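Local coordinates for protein beta-N-acetylhexosaminidase (PDB 4YYF) that probably catalyses the hydrolysis of terminal non-reducing N-acetyl-D-hexosamine residues in N-acetyl-beta-D-hexosaminides, as a glycosyl hydrolase family 3 enzyme, at residues Val249-Val254 and Pro262-Pro267; Leu292-Ala297 and Leu320-Ala325; Arg124-Thr129 and Arg173-Asp178; Lys130-Val135 and Thr183-Ala188. The protein carries 1 engineered substitution. All blocks are in the same frame, centred on the assembly; numbering follows the deposited sequence.

All four contacts lie in the TIM-barrel domain of the glycosyl hydrolase 3 family. Contacts 1 and 2 join loops that follow barrel strands, and they touch each other: H251 packs on L292, M295 and A297. Contact 1 is almost wholly buried and held by main-chain bonds plus one histidine-serine bond, whereas contact 2, partly buried, adds a bridging water. Contacts 3 and 4, their centres about 10 Å apart, belong to the helical outer part; there helices 123-129 and 132-148 in succession meet the loop and helix around 179-196, and Y185 of contact 4 also packs on A127 and F175 of contact 3. Contact 3 is buried and mostly apolar or water-mediated; contact 4, partly exposed, combines a tyrosine bond with helix packing.

Contact 1 (Val249-Val254 and Pro262-Pro267); sequences VGHMQV and PASLSP
H251 and S264 meet ring edge to hydroxyl: S264 OG lies near the imidazole plane, 2.8 Å from H251 ND1, in a hydrogen bond whose donor could be either. S264 OG stands between its own backbone N and carbonyl carbon (chi1 53°), which turns it to the ring. H251 NE2 is bonded to the main-chain O of D291. A263 points its CB into the main chain of 249-254, 3.2 Å from M252 O and 3.5 Å from G250 O. The same two oxygens take N-H groups: A263 N reaches M252 O at 2.7 Å from above the carbonyl plane, 36° out of it, and S264 N makes a weak bond to G250 O. V249 CG1, anti to its backbone N, lies 3.5 Å from S264 N and 4.0 Å from A263 CB; V269 of helix 267-275 also packs on both V249 and A263. P262 CB rests 3.4 Å from H251 O. The loop leaving barrel strand 246-249 thus folds back on itself before helix 267-275. Bonds at both imidazole nitrogens fix the ring's rotation, and the buried carbonyls of G250 and M252 find donors on the returning limb.

Contact 2 (Leu292-Ala297 and Leu320-Ala325); sequences LSSMGA and LWITTA
At the rim of the TIM barrel, where loops leave the C-terminal ends of its strands, L292 and S293 beyond strand 287-289 meet L320-I322 at the end of strand 319-321. L292 N donates to L320 O at 2.9 Å, in the plane of that carbonyl, while strand 319-321 pairs on through W321 to strand 49-52. L292 CG, anti to its own carbonyl carbon, comes 3.5 Å from the same oxygen. S293 is the polar centre. Its OG lies near the plane of the W321 indole at the edge, 3.4 Å from W321 CB, and receives a long, weak but nearly straight bond (177°) from I322 N. Water 1 extends this link, 2.9 Å from S293 OG, and donates to T323 OG1. Both T323 OG1 and W321 NE1 are hydrogen-bonded to OE1 of E326, which, just past the segment, links the indole N-H to T323. Just before L292, D291 OD1 accepts from the backbone N of S293 and of S294. V304 and V308 of helix 304-314 pack against W321. I322 CG1 sits between backbone N and carbonyl carbon (chi1 67°), and beyond it CD1 touches S294 through OG at 3.5 Å and CB at 3.6 Å.

Contact 3 (Arg124-Thr129 and Arg173-Asp178); sequences RELART and RSFGSD. With ACT (acetate ion), chain D.
S174 and F175 carry the loop 173-178 past R124, L126 and A127 of helix 123-129. The loop enters at R173, whose guanidinium turns elsewhere: NH1 donates to OXT of an acetate, probably from the crystallisation liquor, at 2.8 Å. S174 follows, its O 3.4 Å from R124 CB. Water 2 joins the two residues, accepting from R124 NE at 2.9 Å and donating to S174 O at 3.0 Å. The arginine chain bends at chi3 (-73°), bringing NE to this water, which lies in the guanidinium plane; R124 NH2 bonds to A164 O. S174 OG, also bonded to D160 O, accepts from G176 N at 3.0 Å, an ST turn that brings the chain round at F175. F175 O lies 3.2 Å from A127 CB, and the ring presents its edge to A127 CB and to L126 CD1, each 4.4 Å from its nearest ring carbon. G176 has phi 166°, where a CB would run into the carbonyl O of F175. Helix 179-196 packs on F175 through Y185, A186 and Y189, L126 rests on V135 and I138 of helix 132-148, and R173 reaches K203 and H204 of TIM-barrel strand 199-205.

Contact 4 (Lys130-Val135 and Thr183-Ala188); sequences KTADEV and TEYAGA
Y185 and K130 make the one direct hydrogen bond between the segments: Y185 OH donates to K130 O at 2.7 Å, in the carbonyl plane, with the oxygen also lying in the plane of the phenol ring. A second polar link passes through water 3, which accepts from A132 N at 2.7 Å and donates to E184 OE2 at 3.1 Å. E184 CG is anti to the backbone N (chi1 -167°) and the chain is extended beyond it; the carboxylate lies by the amino end of helix 132-148, where the helix dipole would probably stabilise its charge. That end is closed by a capping box: E134 N donates to T131 OG1 at 3.1 Å, and T131 N to E134 OE1 at 2.8 Å, using the anti lone pair. The helix so begun packs against helix 179-196 by van der Waals contacts. A132 CA lies over one face of the Y185 ring. V135 CG2 meets the ring edge at CD2, 3.6 Å away, the two side chains crossing at about a right angle. At the alanines the helices come close: A132 CB is 4.3 Å from A188 CB, and A188 CB is 3.3 Å from A132 O. A127 of helix 123-129 borders the Y185 ring.

Contact 1 (Val249-Val254 and Pro262-Pro267)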
loop_
_atom_site.group_PDB
_atom_site.type_symbol
_atom_site.label_atom_id
_atom_site.label_comp_id
_atom_site.label_asym_id
_atom_site.label_seq_id
_atom_site.Cartn_x
_atom_site.Cartn_y
_atom_site.Cartn_z
ATOM N N VAL A 249 3.985 -4.036 -2.339
ATOM C CA VAL A 249 5.219 -4.821 -2.396
ATOM C C VAL A 249 6.105 -4.473 -1.200
ATOM O O VAL A 249 6.298 -3.298 -0.895
ATOM C CB VAL A 249 5.986 -4.546 -3.705
ATOM C CG1 VAL A 249 7.309 -5.298 -3.713
ATOM C CG2 VAL A 249 5.154 -4.968 -4.904
ATOM N N GLY A 250 6.636 -5.485 -0.513
ATOM C CA GLY A 250 7.459 -5.241 0.662
ATOM C C GLY A 250 8.935 -5.094 0.313
ATOM O O GLY A 250 9.307 -5.143 -0.859
ATOM N N HIS A 251 9.780 -4.928 1.329
ATOM C CA HIS A 251 11.191 -4.617 1.109
ATOM C C HIS A 251 12.106 -5.838 1.236
ATOM O O HIS A 251 13.336 -5.694 1.242
ATOM C CB HIS A 251 11.679 -3.534 2.099
ATOM C CG HIS A 251 10.866 -2.268 2.078
ATOM N ND1 HIS A 251 10.392 -1.701 0.917
ATOM C CD2 HIS A 251 10.456 -1.466 3.091
ATOM C CE1 HIS A 251 9.718 -0.599 1.213
ATOM N NE2 HIS A 251 9.745 -0.433 2.523
HETATM N N MSE A 252 11.534 -7.034 1.351
HETATM C CA MSE A 252 12.370 -8.228 1.527
HETATM C C MSE A 252 13.226 -8.456 0.292
HETATM O O MSE A 252 12.818 -8.113 -0.821
HETATM C CB MSE A 252 11.508 -9.473 1.731
HETATM C CG MSE A 252 10.422 -9.366 2.791
HETATM SE SE MSE A 252 8.741 -8.605 2.132
HETATM C CE MSE A 252 8.651 -9.452 0.401
ATOM N N GLN A 253 14.407 -9.035 0.488
ATOM C CA GLN A 253 15.207 -9.538 -0.621
ATOM C C GLN A 253 14.772 -10.976 -0.895
ATOM O O GLN A 253 14.631 -11.769 0.042
ATOM C CB GLN A 253 16.693 -9.506 -0.255
ATOM C CG GLN A 253 17.208 -8.100 0.021
ATOM C CD GLN A 253 18.490 -8.089 0.824
ATOM O OE1 GLN A 253 19.503 -8.635 0.396
ATOM N NE2 GLN A 253 18.446 -7.471 2.006
ATOM N N VAL A 254 14.553 -11.309 -2.165
ATOM C CA VAL A 254 14.079 -12.646 -2.534
ATOM C C VAL A 254 15.104 -13.385 -3.393
ATOM O O VAL A 254 15.335 -12.994 -4.537
ATOM C CB VAL A 254 12.753 -12.559 -3.339
ATOM C CG1 VAL A 254 12.204 -13.960 -3.651
ATOM C CG2 VAL A 254 11.714 -11.702 -2.616
ATOM N N PRO A 262 16.004 -4.863 -2.418
ATOM C CA PRO A 262 14.695 -4.979 -1.768
ATOM C C PRO A 262 13.623 -5.211 -2.832
ATOM O O PRO A 262 13.729 -4.658 -3.928
ATOM C CB PRO A 262 14.509 -3.607 -1.112
ATOM C CG PRO A 262 15.918 -3.083 -0.932
ATOM C CD PRO A 262 16.643 -3.561 -2.162
ATOM N N ALA A 263 12.610 -6.018 -2.535
ATOM C CA ALA A 263 11.673 -6.409 -3.588
ATOM C C ALA A 263 10.958 -5.191 -4.185
ATOM O O ALA A 263 10.748 -5.119 -5.388
ATOM C CB ALA A 263 10.676 -7.452 -3.072
ATOM N N SER A 264 10.618 -4.225 -3.334
ATOM C CA SER A 264 9.981 -2.980 -3.761
ATOM C C SER A 264 10.782 -2.171 -4.788
ATOM O O SER A 264 10.215 -1.329 -5.505
ATOM C CB SER A 264 9.712 -2.102 -2.538
ATOM O OG SER A 264 10.907 -1.939 -1.787
ATOM N N LEU A 265 12.089 -2.411 -4.850
ATOM C CA LEU A 265 12.979 -1.645 -5.734
ATOM C C LEU A 265 13.556 -2.483 -6.875
ATOM O O LEU A 265 14.507 -2.073 -7.541
ATOM C CB LEU A 265 14.130 -1.019 -4.931
ATOM C CG LEU A 265 13.765 -0.212 -3.683
ATOM C CD1 LEU A 265 15.011 0.472 -3.113
ATOM C CD2 LEU A 265 12.670 0.814 -3.951
ATOM N N SER A 266 12.984 -3.658 -7.110
ATOM C CA SER A 266 13.523 -4.568 -8.118
ATOM C C SER A 266 12.512 -4.754 -9.253
ATOM O O SER A 266 11.345 -5.106 -9.000
ATOM C CB SER A 266 13.881 -5.907 -7.453
ATOM O OG SER A 266 14.106 -6.943 -8.392
ATOM N N PRO A 267 12.938 -4.500 -10.510
ATOM C CA PRO A 267 12.037 -4.681 -11.657
ATOM C C PRO A 267 11.505 -6.096 -11.729
ATOM O O PRO A 267 10.371 -6.308 -12.159
ATOM C CB PRO A 267 12.946 -4.421 -12.866
ATOM C CG PRO A 267 13.979 -3.481 -12.350
ATOM C CD PRO A 267 14.224 -3.895 -10.910
#

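Contact 2 (Leu292-Ala297 and Leu320-Ala325)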
loop_
_atom_site.group_PDB
_atom_site.type_symbol
_atom_site.label_atom_id
_atom_site.label_comp_id
_atom_site.label_asym_id
_atom_site.label_seq_id
_atom_site.Cartn_x
_atom_site.Cartn_y
_atom_site.Cartn_z
ATOM N N LEU A 292 8.926 3.835 2.442
ATOM C CA LEU A 292 10.278 4.017 1.899
ATOM C C LEU A 292 11.213 4.890 2.740
ATOM O O LEU A 292 12.405 4.965 2.448
ATOM C CB LEU A 292 10.218 4.589 0.478
ATOM C CG LEU A 292 9.550 3.748 -0.604
ATOM C CD1 LEU A 292 9.349 4.580 -1.851
ATOM C CD2 LEU A 292 10.385 2.514 -0.921
ATOM N N SER A 293 10.701 5.543 3.781
ATOM C CA SER A 293 11.538 6.492 4.529
ATOM C C SER A 293 11.963 6.019 5.926
ATOM O O SER A 293 13.114 6.200 6.327
ATOM C CB SER A 293 10.852 7.852 4.627
ATOM O OG SER A 293 9.675 7.762 5.415
ATOM N N SER A 294 11.047 5.432 6.684
ATOM C CA SER A 294 11.367 5.098 8.075
ATOM C C SER A 294 11.888 3.687 8.238
ATOM O O SER A 294 12.407 3.336 9.303
ATOM C CB SER A 294 10.160 5.288 8.989
ATOM O OG SER A 294 9.265 4.193 8.877
HETATM N N MSE A 295 11.761 2.876 7.194
HETATM C CA MSE A 295 12.113 1.454 7.289
HETATM C C MSE A 295 13.560 1.171 6.906
HETATM O O MSE A 295 13.985 1.488 5.794
HETATM C CB MSE A 295 11.147 0.606 6.442
HETATM C CG MSE A 295 9.718 0.721 6.940
HETATM SE SE MSE A 295 8.444 -0.434 6.036
HETATM C CE MSE A 295 9.029 -2.133 6.774
ATOM N N GLY A 296 14.293 0.545 7.830
ATOM C CA GLY A 296 15.717 0.295 7.679
ATOM C C GLY A 296 16.126 -0.518 6.461
ATOM O O GLY A 296 17.231 -0.336 5.947
ATOM N N ALA A 297 15.255 -1.412 5.994
ATOM C CA ALA A 297 15.576 -2.219 4.810
ATOM C C ALA A 297 15.827 -1.313 3.602
ATOM O O ALA A 297 16.568 -1.669 2.684
ATOM C CB ALA A 297 14.453 -3.220 4.503
ATOM N N LEU A 320 5.170 5.239 -1.386
ATOM C CA LEU A 320 4.621 5.622 -0.093
ATOM C C LEU A 320 5.751 5.853 0.908
ATOM O O LEU A 320 6.678 5.049 0.993
ATOM C CB LEU A 320 3.711 4.483 0.399
ATOM C CG LEU A 320 2.975 4.451 1.755
ATOM C CD1 LEU A 320 3.828 3.926 2.875
ATOM C CD2 LEU A 320 2.417 5.792 2.144
ATOM N N TRP A 321 5.678 6.953 1.653
ATOM C CA TRP A 321 6.539 7.150 2.827
ATOM C C TRP A 321 5.807 8.022 3.842
ATOM O O TRP A 321 4.711 8.501 3.560
ATOM C CB TRP A 321 7.938 7.669 2.452
ATOM C CG TRP A 321 8.064 9.146 2.129
ATOM C CD1 TRP A 321 8.534 10.133 2.962
ATOM C CD2 TRP A 321 7.774 9.785 0.872
ATOM N NE1 TRP A 321 8.536 11.346 2.300
ATOM C CE2 TRP A 321 8.077 11.158 1.022
ATOM C CE3 TRP A 321 7.279 9.329 -0.357
ATOM C CZ2 TRP A 321 7.889 12.081 -0.017
ATOM C CZ3 TRP A 321 7.099 10.246 -1.388
ATOM C CH2 TRP A 321 7.402 11.606 -1.209
ATOM N N ILE A 322 6.361 8.197 5.038
ATOM C CA ILE A 322 5.494 8.619 6.137
ATOM C C ILE A 322 5.610 10.069 6.598
ATOM O O ILE A 322 5.065 10.431 7.637
ATOM C CB ILE A 322 5.524 7.625 7.333
ATOM C CG1 ILE A 322 6.894 7.604 8.014
ATOM C CG2 ILE A 322 5.124 6.218 6.860
ATOM C CD1 ILE A 322 6.921 6.764 9.286
ATOM N N THR A 323 6.282 10.904 5.809
ATOM C CA THR A 323 6.406 12.327 6.119
ATOM C C THR A 323 6.220 13.179 4.860
ATOM O O THR A 323 6.425 12.696 3.746
ATOM C CB THR A 323 7.781 12.639 6.731
ATOM O OG1 THR A 323 8.785 12.021 5.919
ATOM C CG2 THR A 323 7.889 12.093 8.158
ATOM N N THR A 324 5.861 14.450 5.042
ATOM C CA THR A 324 5.634 15.365 3.924
ATOM C C THR A 324 6.843 16.234 3.586
ATOM O O THR A 324 6.876 16.850 2.514
ATOM C CB THR A 324 4.499 16.343 4.237
ATOM O OG1 THR A 324 4.857 17.089 5.407
ATOM C CG2 THR A 324 3.175 15.592 4.482
ATOM N N ALA A 325 7.804 16.330 4.505
ATOM C CA ALA A 325 8.930 17.266 4.336
ATOM C C ALA A 325 9.701 17.056 3.033
ATOM O O ALA A 325 10.197 18.005 2.431
ATOM C CB ALA A 325 9.897 17.179 5.513
HETATM O O HOH W 1 10.357 10.021 7.182
#

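Contact 3 (Arg124-Thr129 and Arg173-Asp178)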
loop_
_atom_site.group_PDB
_atom_site.type_symbol
_atom_site.label_atom_id
_atom_site.label_comp_id
_atom_site.label_asym_id
_atom_site.label_seq_id
_atom_site.Cartn_x
_atom_site.Cartn_y
_atom_site.Cartn_z
ATOM N N ARG A 124 -5.097 -13.285 13.097
ATOM C CA ARG A 124 -4.931 -14.665 13.533
ATOM C C ARG A 124 -6.065 -15.115 14.458
ATOM O O ARG A 124 -6.580 -16.233 14.338
ATOM C CB ARG A 124 -3.584 -14.831 14.237
ATOM C CG ARG A 124 -3.394 -16.199 14.864
ATOM C CD ARG A 124 -2.026 -16.303 15.487
ATOM N NE ARG A 124 -0.981 -16.414 14.472
ATOM C CZ ARG A 124 0.320 -16.342 14.735
ATOM N NH1 ARG A 124 0.732 -16.124 15.973
ATOM N NH2 ARG A 124 1.206 -16.474 13.757
ATOM N N GLU A 125 -6.453 -14.244 15.382
ATOM C CA GLU A 125 -7.543 -14.562 16.296
ATOM C C GLU A 125 -8.883 -14.658 15.549
ATOM O O GLU A 125 -9.734 -15.486 15.876
ATOM C CB GLU A 125 -7.604 -13.532 17.431
ATOM C CG GLU A 125 -8.562 -13.886 18.572
ATOM C CD GLU A 125 -8.062 -15.019 19.483
ATOM O OE1 GLU A 125 -7.128 -15.766 19.099
ATOM O OE2 GLU A 125 -8.618 -15.167 20.600
ATOM N N LEU A 126 -9.067 -13.825 14.537
ATOM C CA LEU A 126 -10.290 -13.907 13.733
ATOM C C LEU A 126 -10.394 -15.272 13.065
ATOM O O LEU A 126 -11.455 -15.905 13.069
ATOM C CB LEU A 126 -10.305 -12.816 12.675
ATOM C CG LEU A 126 -10.542 -11.386 13.160
ATOM C CD1 LEU A 126 -10.589 -10.443 11.957
ATOM C CD2 LEU A 126 -11.850 -11.307 13.957
ATOM N N ALA A 127 -9.282 -15.740 12.513
ATOM C CA ALA A 127 -9.300 -17.008 11.796
ATOM C C ALA A 127 -9.575 -18.161 12.758
ATOM O O ALA A 127 -10.123 -19.190 12.363
ATOM C CB ALA A 127 -8.006 -17.216 11.041
ATOM N N ARG A 128 -9.221 -17.978 14.026
ATOM C CA ARG A 128 -9.376 -19.044 15.013
ATOM C C ARG A 128 -10.761 -19.094 15.632
ATOM O O ARG A 128 -11.177 -20.128 16.133
ATOM C CB ARG A 128 -8.340 -18.894 16.128
ATOM C CG ARG A 128 -6.926 -19.108 15.658
ATOM C CD ARG A 128 -5.898 -18.919 16.761
ATOM N NE ARG A 128 -4.631 -19.531 16.364
ATOM C CZ ARG A 128 -3.482 -19.383 17.012
ATOM N NH1 ARG A 128 -2.390 -19.992 16.563
ATOM N NH2 ARG A 128 -3.422 -18.626 18.098
ATOM N N THR A 129 -11.467 -17.971 15.624
ATOM C CA THR A 129 -12.700 -17.867 16.409
ATOM C C THR A 129 -13.938 -17.538 15.575
ATOM O O THR A 129 -15.055 -17.578 16.087
ATOM C CB THR A 129 -12.569 -16.801 17.519
ATOM O OG1 THR A 129 -12.305 -15.522 16.926
ATOM C CG2 THR A 129 -11.444 -17.156 18.488
ATOM N N ARG A 173 -0.623 -10.759 12.772
ATOM C CA ARG A 173 -1.203 -9.985 11.677
ATOM C C ARG A 173 -1.549 -10.888 10.497
ATOM O O ARG A 173 -2.219 -10.466 9.555
ATOM C CB ARG A 173 -0.234 -8.897 11.207
ATOM C CG ARG A 173 0.097 -7.839 12.246
ATOM C CD ARG A 173 1.298 -7.018 11.769
ATOM N NE ARG A 173 0.996 -6.228 10.570
ATOM C CZ ARG A 173 1.918 -5.681 9.783
ATOM N NH1 ARG A 173 3.203 -5.868 10.046
ATOM N NH2 ARG A 173 1.556 -4.947 8.737
ATOM N N SER A 174 -1.075 -12.127 10.541
ATOM C CA SER A 174 -1.359 -13.095 9.480
ATOM C C SER A 174 -2.561 -13.958 9.823
ATOM O O SER A 174 -2.719 -14.377 10.968
ATOM C CB SER A 174 -0.152 -14.007 9.249
ATOM O OG SER A 174 -0.553 -15.203 8.591
ATOM N N PHE A 175 -3.395 -14.243 8.827
ATOM C CA PHE A 175 -4.571 -15.085 9.043
ATOM C C PHE A 175 -4.233 -16.563 9.237
ATOM O O PHE A 175 -5.090 -17.336 9.639
ATOM C CB PHE A 175 -5.589 -14.928 7.898
ATOM C CG PHE A 175 -6.353 -13.633 7.939
ATOM C CD1 PHE A 175 -7.446 -13.485 8.791
ATOM C CD2 PHE A 175 -5.968 -12.562 7.154
ATOM C CE1 PHE A 175 -8.151 -12.293 8.834
ATOM C CE2 PHE A 175 -6.661 -11.368 7.194
ATOM C CZ PHE A 175 -7.758 -11.228 8.050
ATOM N N GLY A 176 -3.006 -16.972 8.943
ATOM C CA GLY A 176 -2.635 -18.351 9.215
ATOM C C GLY A 176 -1.360 -18.839 8.556
ATOM O O GLY A 176 -0.715 -18.119 7.798
ATOM N N SER A 177 -1.002 -20.080 8.864
ATOM C CA SER A 177 0.195 -20.718 8.331
ATOM C C SER A 177 -0.148 -21.557 7.111
ATOM O O SER A 177 0.733 -22.092 6.445
ATOM C CB SER A 177 0.829 -21.614 9.390
ATOM O OG SER A 177 -0.124 -22.522 9.911
ATOM N N ASP A 178 -1.439 -21.681 6.835
ATOM C CA ASP A 178 -1.919 -22.461 5.700
ATOM C C ASP A 178 -2.392 -21.474 4.633
ATOM O O ASP A 178 -3.312 -20.697 4.874
ATOM C CB ASP A 178 -3.064 -23.376 6.155
ATOM C CG ASP A 178 -3.584 -24.283 5.046
ATOM O OD1 ASP A 178 -3.415 -23.961 3.855
ATOM O OD2 ASP A 178 -4.185 -25.326 5.371
HETATM C C ACT D . 5.440 -4.158 7.326
HETATM O O ACT D . 5.502 -3.020 6.802
HETATM O OXT ACT D . 4.753 -4.243 8.365
HETATM C CH3 ACT D . 6.157 -5.347 6.764
HETATM O O HOH W 2 -1.076 -16.781 11.639
#

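Contact 4 (Lys130-Val135 and Thr183-Ala188)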
loop_
_atom_site.group_PDB
_atom_site.type_symbol
_atom_site.label_atom_id
_atom_site.label_comp_id
_atom_site.label_asym_id
_atom_site.label_seq_id
_atom_site.Cartn_x
_atom_site.Cartn_y
_atom_site.Cartn_z
ATOM N N LYS A 130 -13.733 -17.196 14.303
ATOM C CA LYS A 130 -14.814 -16.763 13.421
ATOM C C LYS A 130 -14.856 -17.567 12.122
ATOM O O LYS A 130 -13.843 -18.111 11.675
ATOM C CB LYS A 130 -14.647 -15.282 13.056
ATOM C CG LYS A 130 -14.485 -14.338 14.242
ATOM C CD LYS A 130 -15.810 -14.117 14.947
ATOM C CE LYS A 130 -15.609 -13.363 16.258
ATOM N NZ LYS A 130 -16.899 -13.165 16.975
ATOM N N THR A 131 -16.034 -17.635 11.511
ATOM C CA THR A 131 -16.135 -18.204 10.171
ATOM C C THR A 131 -15.712 -17.132 9.184
ATOM O O THR A 131 -15.705 -15.935 9.515
ATOM C CB THR A 131 -17.561 -18.620 9.829
ATOM O OG1 THR A 131 -18.381 -17.446 9.770
ATOM C CG2 THR A 131 -18.103 -19.580 10.877
ATOM N N ALA A 132 -15.369 -17.548 7.967
ATOM C CA ALA A 132 -15.065 -16.589 6.913
ATOM C C ALA A 132 -16.224 -15.624 6.648
ATOM O O ALA A 132 -15.990 -14.463 6.330
ATOM C CB ALA A 132 -14.666 -17.308 5.636
ATOM N N ASP A 133 -17.471 -16.091 6.753
ATOM C CA ASP A 133 -18.610 -15.194 6.527
ATOM C C ASP A 133 -18.703 -14.133 7.615
ATOM O O ASP A 133 -19.086 -12.985 7.351
ATOM C CB ASP A 133 -19.929 -15.967 6.450
ATOM C CG ASP A 133 -20.056 -16.781 5.173
ATOM O OD1 ASP A 133 -19.328 -16.484 4.200
ATOM O OD2 ASP A 133 -20.889 -17.717 5.146
ATOM N N GLU A 134 -18.366 -14.526 8.841
ATOM C CA GLU A 134 -18.317 -13.583 9.957
ATOM C C GLU A 134 -17.226 -12.537 9.756
ATOM O O GLU A 134 -17.418 -11.355 10.079
ATOM C CB GLU A 134 -18.111 -14.326 11.283
ATOM C CG GLU A 134 -19.339 -15.081 11.741
ATOM C CD GLU A 134 -19.112 -15.874 13.006
ATOM O OE1 GLU A 134 -18.080 -16.563 13.106
ATOM O OE2 GLU A 134 -19.969 -15.808 13.906
ATOM N N VAL A 135 -16.082 -12.964 9.224
ATOM C CA VAL A 135 -14.979 -12.030 8.968
ATOM C C VAL A 135 -15.377 -11.044 7.868
ATOM O O VAL A 135 -15.063 -9.849 7.948
ATOM C CB VAL A 135 -13.642 -12.774 8.634
ATOM C CG1 VAL A 135 -12.570 -11.798 8.166
ATOM C CG2 VAL A 135 -13.138 -13.536 9.861
ATOM N N THR A 183 -6.148 -17.496 2.057
ATOM C CA THR A 183 -6.976 -17.138 0.904
ATOM C C THR A 183 -8.436 -16.955 1.300
ATOM O O THR A 183 -9.068 -15.964 0.943
ATOM C CB THR A 183 -6.867 -18.189 -0.196
ATOM O OG1 THR A 183 -5.489 -18.317 -0.579
ATOM C CG2 THR A 183 -7.712 -17.790 -1.405
ATOM N N GLU A 184 -8.971 -17.908 2.054
ATOM C CA GLU A 184 -10.356 -17.812 2.498
ATOM C C GLU A 184 -10.599 -16.590 3.376
ATOM O O GLU A 184 -11.506 -15.803 3.110
ATOM C CB GLU A 184 -10.769 -19.079 3.250
ATOM C CG GLU A 184 -12.261 -19.178 3.468
ATOM C CD GLU A 184 -12.642 -20.333 4.368
ATOM O OE1 GLU A 184 -11.730 -20.998 4.912
ATOM O OE2 GLU A 184 -13.859 -20.569 4.533
ATOM N N TYR A 185 -9.786 -16.419 4.416
ATOM C CA TYR A 185 -10.046 -15.366 5.396
ATOM C C TYR A 185 -9.637 -13.971 4.931
ATOM O O TYR A 185 -10.416 -13.011 5.059
ATOM C CB TYR A 185 -9.429 -15.723 6.758
ATOM C CG TYR A 185 -10.267 -16.705 7.523
ATOM C CD1 TYR A 185 -10.221 -18.066 7.234
ATOM C CD2 TYR A 185 -11.126 -16.272 8.526
ATOM C CE1 TYR A 185 -11.010 -18.974 7.933
ATOM C CE2 TYR A 185 -11.920 -17.168 9.227
ATOM C CZ TYR A 185 -11.854 -18.511 8.927
ATOM O OH TYR A 185 -12.640 -19.384 9.632
ATOM N N ALA A 186 -8.436 -13.833 4.376
ATOM C CA ALA A 186 -8.060 -12.524 3.833
ATOM C C ALA A 186 -8.981 -12.153 2.669
ATOM O O ALA A 186 -9.318 -10.981 2.468
ATOM C CB ALA A 186 -6.606 -12.512 3.384
ATOM N N GLY A 187 -9.367 -13.150 1.883
ATOM C CA GLY A 187 -10.289 -12.908 0.781
ATOM C C GLY A 187 -11.602 -12.326 1.278
ATOM O O GLY A 187 -12.154 -11.388 0.684
ATOM N N ALA A 188 -12.090 -12.874 2.382
ATOM C CA ALA A 188 -13.320 -12.400 2.999
ATOM C C ALA A 188 -13.123 -10.988 3.516
ATOM O O ALA A 188 -14.010 -10.136 3.366
ATOM C CB ALA A 188 -13.754 -13.336 4.149
HETATM O O HOH W 3 -15.307 -20.145 7.239
#